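Local coordinates for phosphoribosylaminoimidazole-succinocarboxamide synthase (Pyrococcus horikoshii, PDB 4O7T), which catalyses the ATP-dependent joining of L-aspartate to carboxyaminoimidazole ribonucleotide, giving the succinocarboxamide intermediate of de novo purine biosynthesis, at residues 95-100 / 170-175. Residues are numbered along the deposited sequence; the frame is centred on the assembly and turned at random.
Sequences VVAGSL and ILVDFK. With TMP (thymidine-5'-phosphate), chain B.
A nucleotide-binding pocket, here filled by thymidine-5'-phosphate, is built where the loop after strand 84-93 meets strand 169-180, and V95 and V172 fasten the two together. V95 N donates to V172 O at 3.0 Å. This bond carries the antiparallel pairing of strands 84-93 and 169-180 on into the loop. Beside it, V172 CG1, swung anti to the backbone N (chi1 165°), lies against the loop and meets A97 CB at 3.7 Å and V95 CB at 4.0 Å. V95 CG2 reaches the other way, to I170 CG2, the two side chains crossing at about a right angle.

Next along the strand, D173 splits its carboxylate between protein and ligand. OD1 accepts a hydrogen bond from the deoxyribose hydroxyl O3' of TMP at 2.6 Å; OD2 shares a hydrogen-bonded water with V95 O, and forms a salt bridge with R198. A lysine in place of D173 would probably leave O3' and R198 without their acceptor and set another positive charge beside R93 and R198. At the phosphate end of the ligand S99 bonds twice, its N to O3P at 2.9 Å and its OG to O2P at 2.7 Å. R93 and R198 also hydrogen-bond TMP, and K175, whose CE lies 3.3 Å from the thymine O2, touches ADP as well.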
loop_
_atom_site.group_PDB
_atom_site.type_symbol
_atom_site.label_atom_id
_atom_site.label_comp_id
_atom_site.label_asym_id
_atom_site.label_seq_id
_atom_site.Cartn_x
_atom_site.Cartn_y
_atom_site.Cartn_z
ATOM N N VAL A 95 -1.638 -14.263 -10.391
ATOM C CA VAL A 95 -1.007 -15.423 -9.779
ATOM C C VAL A 95 0.077 -14.884 -8.840
ATOM O O VAL A 95 0.787 -13.942 -9.211
ATOM C CB VAL A 95 -0.399 -16.336 -10.878
ATOM C CG1 VAL A 95 0.498 -17.400 -10.284
ATOM C CG2 VAL A 95 -1.512 -16.974 -11.711
ATOM N N VAL A 96 0.178 -15.430 -7.625
ATOM C CA VAL A 96 1.190 -14.968 -6.660
ATOM C C VAL A 96 2.618 -15.198 -7.150
ATOM O O VAL A 96 3.008 -16.318 -7.526
ATOM C CB VAL A 96 1.012 -15.584 -5.255
ATOM C CG1 VAL A 96 2.118 -15.132 -4.322
ATOM C CG2 VAL A 96 -0.337 -15.212 -4.671
ATOM N N ALA A 97 3.387 -14.115 -7.156
ATOM C CA ALA A 97 4.797 -14.141 -7.572
ATOM C C ALA A 97 5.482 -12.879 -7.070
ATOM O O ALA A 97 4.815 -11.942 -6.650
ATOM C CB ALA A 97 4.902 -14.216 -9.088
ATOM N N GLY A 98 6.812 -12.851 -7.135
ATOM C CA GLY A 98 7.569 -11.630 -6.837
ATOM C C GLY A 98 7.265 -11.023 -5.488
ATOM O O GLY A 98 7.122 -11.748 -4.491
ATOM N N SER A 99 7.128 -9.697 -5.451
ATOM C CA SER A 99 6.946 -8.971 -4.179
ATOM C C SER A 99 5.638 -9.306 -3.451
ATOM O O SER A 99 5.530 -9.102 -2.230
ATOM C CB SER A 99 7.034 -7.451 -4.395
ATOM O OG SER A 99 5.887 -6.998 -5.097
ATOM N N LEU A 100 4.645 -9.813 -4.182
ATOM C CA LEU A 100 3.371 -10.194 -3.535
ATOM C C LEU A 100 3.515 -11.246 -2.406
ATOM O O LEU A 100 2.706 -11.288 -1.472
ATOM C CB LEU A 100 2.315 -10.618 -4.566
ATOM C CG LEU A 100 0.880 -10.768 -4.038
ATOM C CD1 LEU A 100 0.359 -9.475 -3.401
ATOM C CD2 LEU A 100 -0.062 -11.249 -5.129
ATOM N N ILE A 170 0.327 -18.240 -19.295
ATOM C CA ILE A 170 -0.316 -17.643 -18.132
ATOM C C ILE A 170 0.232 -16.241 -17.898
ATOM O O ILE A 170 1.436 -16.059 -17.736
ATOM C CB ILE A 170 -0.091 -18.495 -16.866
ATOM C CG1 ILE A 170 -0.752 -19.875 -17.033
ATOM C CG2 ILE A 170 -0.629 -17.779 -15.630
ATOM C CD1 ILE A 170 -0.294 -20.890 -16.005
ATOM N N LEU A 171 -0.653 -15.252 -17.900
ATOM C CA LEU A 171 -0.276 -13.898 -17.504
ATOM C C LEU A 171 -0.316 -13.812 -15.974
ATOM O O LEU A 171 -1.381 -13.720 -15.364
ATOM C CB LEU A 171 -1.193 -12.859 -18.150
ATOM C CG LEU A 171 -0.929 -11.386 -17.789
ATOM C CD1 LEU A 171 0.448 -10.920 -18.240
ATOM C CD2 LEU A 171 -2.020 -10.528 -18.400
ATOM N N VAL A 172 0.862 -13.866 -15.368
ATOM C CA VAL A 172 1.004 -13.966 -13.917
ATOM C C VAL A 172 0.719 -12.600 -13.258
ATOM O O VAL A 172 -0.126 -12.495 -12.351
ATOM C CB VAL A 172 2.412 -14.509 -13.592
ATOM C CG1 VAL A 172 2.798 -14.324 -12.127
ATOM C CG2 VAL A 172 2.487 -15.971 -14.022
ATOM N N ASP A 173 1.425 -11.571 -13.741
ATOM C CA ASP A 173 1.272 -10.186 -13.273
ATOM C C ASP A 173 1.934 -9.280 -14.297
ATOM O O ASP A 173 2.595 -9.783 -15.205
ATOM C CB ASP A 173 1.823 -9.970 -11.838
ATOM C CG ASP A 173 3.318 -10.325 -11.688
ATOM O OD1 ASP A 173 4.114 -10.077 -12.599
ATOM O OD2 ASP A 173 3.709 -10.838 -10.627
ATOM N N PHE A 174 1.744 -7.961 -14.183
ATOM C CA PHE A 174 2.362 -7.018 -15.134
ATOM C C PHE A 174 2.245 -5.588 -14.661
ATOM O O PHE A 174 1.399 -5.266 -13.836
ATOM C CB PHE A 174 1.762 -7.161 -16.557
ATOM C CG PHE A 174 0.291 -6.831 -16.647
ATOM C CD1 PHE A 174 -0.130 -5.559 -17.038
ATOM C CD2 PHE A 174 -0.670 -7.789 -16.353
ATOM C CE1 PHE A 174 -1.480 -5.245 -17.127
ATOM C CE2 PHE A 174 -2.027 -7.491 -16.445
ATOM C CZ PHE A 174 -2.436 -6.210 -16.826
ATOM N N LYS A 175 3.086 -4.727 -15.211
ATOM C CA LYS A 175 3.124 -3.322 -14.821
ATOM C C LYS A 175 2.716 -2.420 -15.991
ATOM O O LYS A 175 3.223 -2.573 -17.122
ATOM C CB LYS A 175 4.526 -2.947 -14.318
ATOM C CG LYS A 175 4.644 -1.512 -13.772
ATOM C CD LYS A 175 5.033 -0.478 -14.841
ATOM C CE LYS A 175 6.507 -0.618 -15.286
ATOM N NZ LYS A 175 6.811 0.188 -16.509
HETATM P P TMP B . 7.048 -7.215 -8.386
HETATM O O1P TMP B . 8.498 -6.887 -8.366
HETATM O O2P TMP B . 6.209 -6.206 -7.625
HETATM O O3P TMP B . 6.683 -8.661 -8.138
HETATM O "O5'" TMP B . 6.690 -6.994 -9.935
HETATM C "C5'" TMP B . 5.351 -7.102 -10.436
HETATM C "C4'" TMP B . 5.350 -6.948 -11.954
HETATM O "O4'" TMP B . 5.675 -5.601 -12.319
HETATM C "C3'" TMP B . 6.362 -7.847 -12.667
HETATM O "O3'" TMP B . 5.712 -8.391 -13.805
HETATM C "C2'" TMP B . 7.430 -6.952 -13.231
HETATM C "C1'" TMP B . 6.808 -5.560 -13.201
HETATM N N1 TMP B . 7.785 -4.549 -12.767
HETATM C C2 TMP B . 8.256 -3.581 -13.696
HETATM O O2 TMP B . 7.845 -3.610 -14.873
HETATM N N3 TMP B . 9.144 -2.632 -13.335
HETATM C C4 TMP B . 9.616 -2.588 -12.073
HETATM O O4 TMP B . 10.454 -1.719 -11.739
HETATM C C5 TMP B . 9.142 -3.579 -11.066
HETATM C C5M TMP B . 9.644 -3.564 -9.637
HETATM C C6 TMP B . 8.227 -4.539 -11.484
HETATM O O HOH W 1 2.104 -11.474 -8.674
#